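Local coordinates for protein cellulosomal family-48 processive glycoside hydrolase (Bacteroides cellulosolvens, PDB 2Y3N) that probably takes part in cellulose degradation as a cellobiosidase, this piece being its calcium-binding dockerin, which pairs with a type II cohesin, at residues V3-M17 against D52-K64. Sequence-based numbering, arbitrary orientation.
Sequences VKLKGDLNGDGVINM and DAIILAQYFGKTK. With CA (calcium ion), chain G; CA (calcium ion), chain H.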
loop_
_atom_site.group_PDB
_atom_site.type_symbol
_atom_site.label_atom_id
_atom_site.label_comp_id
_atom_site.label_asym_id
_atom_site.label_seq_id
_atom_site.Cartn_x
_atom_site.Cartn_y
_atom_site.Cartn_z
ATOM N N VAL D 3 -24.586 -10.990 0.192
ATOM C CA VAL D 3 -23.924 -9.849 0.829
ATOM C C VAL D 3 -23.300 -8.818 -0.158
ATOM O O VAL D 3 -22.456 -9.155 -0.999
ATOM C CB VAL D 3 -22.876 -10.309 1.891
ATOM C CG1 VAL D 3 -22.466 -9.116 2.746
ATOM C CG2 VAL D 3 -23.485 -11.448 2.755
ATOM N N LYS D 4 -23.697 -7.561 0.001
ATOM C CA LYS D 4 -23.255 -6.476 -0.886
ATOM C C LYS D 4 -22.835 -5.340 0.010
ATOM O O LYS D 4 -23.632 -4.416 0.276
ATOM C CB LYS D 4 -24.412 -6.047 -1.835
ATOM C CG LYS D 4 -24.728 -7.080 -3.006
ATOM C CD LYS D 4 -25.239 -6.358 -4.297
ATOM C CE LYS D 4 -26.192 -7.196 -5.163
ATOM N NZ LYS D 4 -25.557 -8.436 -5.742
ATOM N N LEU D 5 -21.604 -5.419 0.527
ATOM C CA LEU D 5 -21.077 -4.342 1.322
ATOM C C LEU D 5 -21.052 -3.063 0.492
ATOM O O LEU D 5 -20.817 -3.108 -0.720
ATOM C CB LEU D 5 -19.666 -4.630 1.820
ATOM C CG LEU D 5 -19.474 -5.937 2.586
ATOM C CD1 LEU D 5 -17.997 -6.065 2.839
ATOM C CD2 LEU D 5 -20.256 -5.944 3.875
ATOM N N LYS D 6 -21.307 -1.949 1.181
ATOM C CA LYS D 6 -21.213 -0.608 0.623
ATOM C C LYS D 6 -19.758 -0.436 0.198
ATOM O O LYS D 6 -18.842 -0.534 1.021
ATOM C CB LYS D 6 -21.615 0.433 1.686
ATOM C CG LYS D 6 -21.877 1.867 1.192
ATOM C CD LYS D 6 -23.036 2.494 1.985
ATOM C CE LYS D 6 -23.443 3.901 1.478
ATOM N NZ LYS D 6 -22.433 4.951 1.789
ATOM N N GLY D 7 -19.545 -0.258 -1.098
ATOM C CA GLY D 7 -18.195 -0.034 -1.605
ATOM C C GLY D 7 -17.596 -1.278 -2.226
ATOM O O GLY D 7 -16.542 -1.220 -2.850
ATOM N N ASP D 8 -18.280 -2.410 -2.061
ATOM C CA ASP D 8 -17.834 -3.655 -2.707
ATOM C C ASP D 8 -18.224 -3.673 -4.210
ATOM O O ASP D 8 -19.190 -4.348 -4.601
ATOM C CB ASP D 8 -18.455 -4.869 -1.990
ATOM C CG ASP D 8 -17.821 -6.198 -2.415
ATOM O OD1 ASP D 8 -16.769 -6.134 -3.087
ATOM O OD2 ASP D 8 -18.359 -7.286 -2.093
ATOM N N LEU D 9 -17.488 -2.969 -5.061
ATOM C CA LEU D 9 -17.896 -2.832 -6.463
ATOM C C LEU D 9 -17.786 -4.103 -7.327
ATOM O O LEU D 9 -18.491 -4.248 -8.325
ATOM C CB LEU D 9 -17.162 -1.679 -7.133
ATOM C CG LEU D 9 -17.490 -0.306 -6.541
ATOM C CD1 LEU D 9 -16.765 0.744 -7.362
ATOM C CD2 LEU D 9 -19.013 -0.042 -6.490
ATOM N N ASN D 10 -16.927 -5.039 -6.936
ATOM C CA ASN D 10 -16.738 -6.243 -7.745
ATOM C C ASN D 10 -17.273 -7.475 -7.043
ATOM O O ASN D 10 -16.975 -8.597 -7.429
ATOM C CB ASN D 10 -15.269 -6.405 -8.161
ATOM C CG ASN D 10 -14.355 -6.621 -6.969
ATOM O OD1 ASN D 10 -14.825 -6.747 -5.831
ATOM N ND2 ASN D 10 -13.054 -6.638 -7.208
ATOM N N GLY D 11 -18.055 -7.260 -5.989
ATOM C CA GLY D 11 -18.813 -8.354 -5.345
ATOM C C GLY D 11 -18.002 -9.541 -4.813
ATOM O O GLY D 11 -18.492 -10.681 -4.858
ATOM N N ASP D 12 -16.798 -9.283 -4.288
ATOM C CA ASP D 12 -15.950 -10.354 -3.750
ATOM C C ASP D 12 -15.970 -10.467 -2.225
ATOM O O ASP D 12 -15.219 -11.247 -1.663
ATOM C CB ASP D 12 -14.495 -10.264 -4.268
ATOM C CG ASP D 12 -13.769 -9.016 -3.804
ATOM O OD1 ASP D 12 -14.391 -8.160 -3.133
ATOM O OD2 ASP D 12 -12.580 -8.873 -4.129
ATOM N N GLY D 13 -16.798 -9.670 -1.550
ATOM C CA GLY D 13 -16.833 -9.741 -0.079
ATOM C C GLY D 13 -15.858 -8.861 0.711
ATOM O O GLY D 13 -15.948 -8.785 1.946
ATOM N N VAL D 14 -14.936 -8.173 0.011
ATOM C CA VAL D 14 -13.912 -7.339 0.683
ATOM C C VAL D 14 -13.826 -5.985 -0.037
ATOM O O VAL D 14 -14.208 -5.854 -1.198
ATOM C CB VAL D 14 -12.488 -8.001 0.749
ATOM C CG1 VAL D 14 -12.511 -9.393 1.438
ATOM C CG2 VAL D 14 -11.848 -8.057 -0.646
ATOM N N ILE D 15 -13.413 -4.975 0.689
ATOM C CA ILE D 15 -13.276 -3.662 0.116
ATOM C C ILE D 15 -11.787 -3.417 0.051
ATOM O O ILE D 15 -11.163 -3.214 1.073
ATOM C CB ILE D 15 -13.883 -2.569 1.014
ATOM C CG1 ILE D 15 -15.352 -2.874 1.395
ATOM C CG2 ILE D 15 -13.717 -1.120 0.384
ATOM C CD1 ILE D 15 -16.160 -3.233 0.278
ATOM N N ASN D 16 -11.246 -3.369 -1.162
ATOM C CA ASN D 16 -9.853 -3.033 -1.368
ATOM C C ASN D 16 -9.621 -2.163 -2.642
ATOM O O ASN D 16 -10.540 -1.482 -3.165
ATOM C CB ASN D 16 -8.993 -4.316 -1.387
ATOM C CG ASN D 16 -9.453 -5.339 -2.474
ATOM O OD1 ASN D 16 -9.961 -4.954 -3.528
ATOM N ND2 ASN D 16 -9.244 -6.639 -2.208
ATOM N N MET D 17 -8.394 -2.169 -3.122
ATOM C CA MET D 17 -7.972 -1.226 -4.191
ATOM C C MET D 17 -8.580 -1.621 -5.540
ATOM O O MET D 17 -8.774 -0.764 -6.438
ATOM C CB MET D 17 -6.425 -1.158 -4.257
ATOM C CG MET D 17 -5.892 -0.126 -5.257
ATOM S SD MET D 17 -6.406 1.554 -4.909
ATOM C CE MET D 17 -5.224 1.989 -3.627
ATOM N N ASP D 52 -16.814 10.534 -4.205
ATOM C CA ASP D 52 -17.141 9.119 -4.092
ATOM C C ASP D 52 -15.982 8.314 -3.483
ATOM O O ASP D 52 -16.206 7.325 -2.785
ATOM C CB ASP D 52 -17.530 8.550 -5.465
ATOM C CG ASP D 52 -18.410 9.523 -6.283
ATOM O OD1 ASP D 52 -18.764 10.604 -5.769
ATOM O OD2 ASP D 52 -18.763 9.205 -7.437
ATOM N N ALA D 53 -14.761 8.746 -3.751
ATOM C CA ALA D 53 -13.580 8.066 -3.255
ATOM C C ALA D 53 -13.453 8.237 -1.731
ATOM O O ALA D 53 -13.012 7.315 -1.020
ATOM C CB ALA D 53 -12.326 8.602 -3.963
ATOM N N ILE D 54 -13.845 9.417 -1.243
ATOM C CA ILE D 54 -13.761 9.732 0.187
ATOM C C ILE D 54 -14.653 8.800 0.985
ATOM O O ILE D 54 -14.217 8.252 2.025
ATOM C CB ILE D 54 -14.076 11.220 0.486
ATOM C CG1 ILE D 54 -13.131 12.104 -0.322
ATOM C CG2 ILE D 54 -13.992 11.518 2.000
ATOM C CD1 ILE D 54 -11.717 11.535 -0.478
ATOM N N ILE D 55 -15.871 8.607 0.464
ATOM C CA ILE D 55 -16.828 7.646 0.994
ATOM C C ILE D 55 -16.272 6.222 0.908
ATOM O O ILE D 55 -16.303 5.504 1.901
ATOM C CB ILE D 55 -18.176 7.739 0.260
ATOM C CG1 ILE D 55 -18.800 9.128 0.468
ATOM C CG2 ILE D 55 -19.110 6.623 0.720
ATOM C CD1 ILE D 55 -20.101 9.356 -0.309
ATOM N N LEU D 56 -15.777 5.822 -0.269
ATOM C CA LEU D 56 -15.191 4.484 -0.475
ATOM C C LEU D 56 -14.076 4.195 0.540
ATOM O O LEU D 56 -13.920 3.064 0.997
ATOM C CB LEU D 56 -14.701 4.305 -1.934
ATOM C CG LEU D 56 -14.382 2.915 -2.563
ATOM C CD1 LEU D 56 -15.395 1.845 -2.209
ATOM C CD2 LEU D 56 -14.241 2.975 -4.098
ATOM N N ALA D 57 -13.340 5.237 0.916
ATOM C CA ALA D 57 -12.216 5.113 1.834
ATOM C C ALA D 57 -12.663 4.882 3.280
ATOM O O ALA D 57 -11.904 4.311 4.076
ATOM C CB ALA D 57 -11.282 6.332 1.731
ATOM N N GLN D 58 -13.890 5.320 3.597
ATOM C CA GLN D 58 -14.542 5.040 4.889
ATOM C C GLN D 58 -14.652 3.528 5.046
ATOM O O GLN D 58 -14.438 2.974 6.127
ATOM C CB GLN D 58 -15.978 5.609 4.943
ATOM C CG GLN D 58 -16.128 7.122 5.022
ATOM C CD GLN D 58 -17.587 7.573 4.856
ATOM O OE1 GLN D 58 -18.497 6.750 4.729
ATOM N NE2 GLN D 58 -17.805 8.888 4.850
ATOM N N TYR D 59 -14.986 2.873 3.945
ATOM C CA TYR D 59 -15.228 1.433 3.936
ATOM C C TYR D 59 -13.985 0.610 3.602
ATOM O O TYR D 59 -13.965 -0.595 3.856
ATOM C CB TYR D 59 -16.332 1.152 2.957
ATOM C CG TYR D 59 -17.560 1.954 3.281
ATOM C CD1 TYR D 59 -18.274 1.723 4.459
ATOM C CD2 TYR D 59 -18.021 2.930 2.410
ATOM C CE1 TYR D 59 -19.414 2.439 4.756
ATOM C CE2 TYR D 59 -19.160 3.658 2.694
ATOM C CZ TYR D 59 -19.857 3.412 3.869
ATOM O OH TYR D 59 -20.997 4.141 4.138
ATOM N N PHE D 60 -12.965 1.257 3.043
ATOM C CA PHE D 60 -11.701 0.580 2.726
ATOM C C PHE D 60 -11.229 -0.404 3.827
ATOM O O PHE D 60 -11.006 -0.002 4.954
ATOM C CB PHE D 60 -10.603 1.622 2.457
ATOM C CG PHE D 60 -9.330 1.028 1.912
ATOM C CD1 PHE D 60 -9.247 0.649 0.573
ATOM C CD2 PHE D 60 -8.207 0.864 2.739
ATOM C CE1 PHE D 60 -8.064 0.126 0.045
ATOM C CE2 PHE D 60 -7.015 0.322 2.219
ATOM C CZ PHE D 60 -6.949 -0.042 0.869
ATOM N N GLY D 61 -11.078 -1.688 3.489
ATOM C CA GLY D 61 -10.595 -2.679 4.466
ATOM C C GLY D 61 -11.667 -3.557 5.128
ATOM O O GLY D 61 -11.316 -4.573 5.734
ATOM N N LYS D 62 -12.952 -3.172 5.024
ATOM C CA LYS D 62 -14.097 -3.954 5.539
ATOM C C LYS D 62 -14.210 -5.307 4.841
ATOM O O LYS D 62 -13.921 -5.404 3.658
ATOM C CB LYS D 62 -15.419 -3.190 5.363
ATOM C CG LYS D 62 -15.632 -2.071 6.359
ATOM C CD LYS D 62 -17.057 -1.567 6.339
ATOM C CE LYS D 62 -18.041 -2.667 6.764
ATOM N NZ LYS D 62 -19.414 -2.441 6.242
ATOM N N THR D 63 -14.580 -6.356 5.588
ATOM C CA THR D 63 -14.859 -7.690 5.019
ATOM C C THR D 63 -16.190 -8.227 5.597
ATOM O O THR D 63 -16.538 -7.914 6.738
ATOM C CB THR D 63 -13.714 -8.719 5.267
ATOM O OG1 THR D 63 -13.735 -9.135 6.626
ATOM C CG2 THR D 63 -12.298 -8.170 4.937
ATOM N N LYS D 64 -16.919 -9.025 4.816
ATOM C CA LYS D 64 -18.202 -9.584 5.246
ATOM C C LYS D 64 -18.034 -10.655 6.321
ATOM O O LYS D 64 -16.924 -11.166 6.516
ATOM C CB LYS D 64 -18.975 -10.140 4.042
ATOM C CG LYS D 64 -18.324 -11.400 3.454
ATOM C CD LYS D 64 -19.142 -11.982 2.292
ATOM C CE LYS D 64 -18.401 -13.168 1.682
ATOM N NZ LYS D 64 -18.468 -14.379 2.554
HETATM CA CA CA G . -14.413 -5.931 -3.599
HETATM CA CA CA H . -21.194 10.942 -6.270
HETATM O O HOH W 1 -12.137 -6.382 -4.400
#
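The ring of Y59 lies between two methylene carbons: K6 CB stands over the centre of one face, 4.1 Å from the centroid, Q58 CB, from the same helix as the ring, lies over the opposite face, and K62 CD meets the edge in plane. Lysine suits position 6 because its methylene chain runs across the ring while CG anti to the backbone N (chi1 -167°) and a fold at the last torsion bring NZ back to give Y59 OH a 2.9 Å hydrogen bond. A phenylalanine in place of Y59 would probably deprive K6 NZ of its hydroxyl partner, leaving the lysine end freer to swing. The F60 ring lies obliquely against the backbone of N16 and M17, and also packs on a polar side chain of another protein's chain.

L56 CD1 comes within 3.4 Å of G7 CA, and a CB there would clash with it; the positive phi of G7 calls for glycine in any case. Beside it, I15 packs its branched side chain against the end of helix 50-59, with CG2 3.5 Å from F60 CA. The backbones then pair: I15 N donates to K62 O, G61 N to I15 O, and K64 N to G13 O (3.0 Å), while V14 CG1 and T63 CG2 lie side by side.

V14 O, between these bonds, binds calcium at 2.4 Å, together with D8, N10, D12, D19 and a water that also bonds to N10, D12 and N16 OD1; N16 ND2 bonds to the other protein's backbone. This clasp of the N-terminal EF-hand-like calcium loop by the segment following the last helix joins the two ends of the dockerin fold.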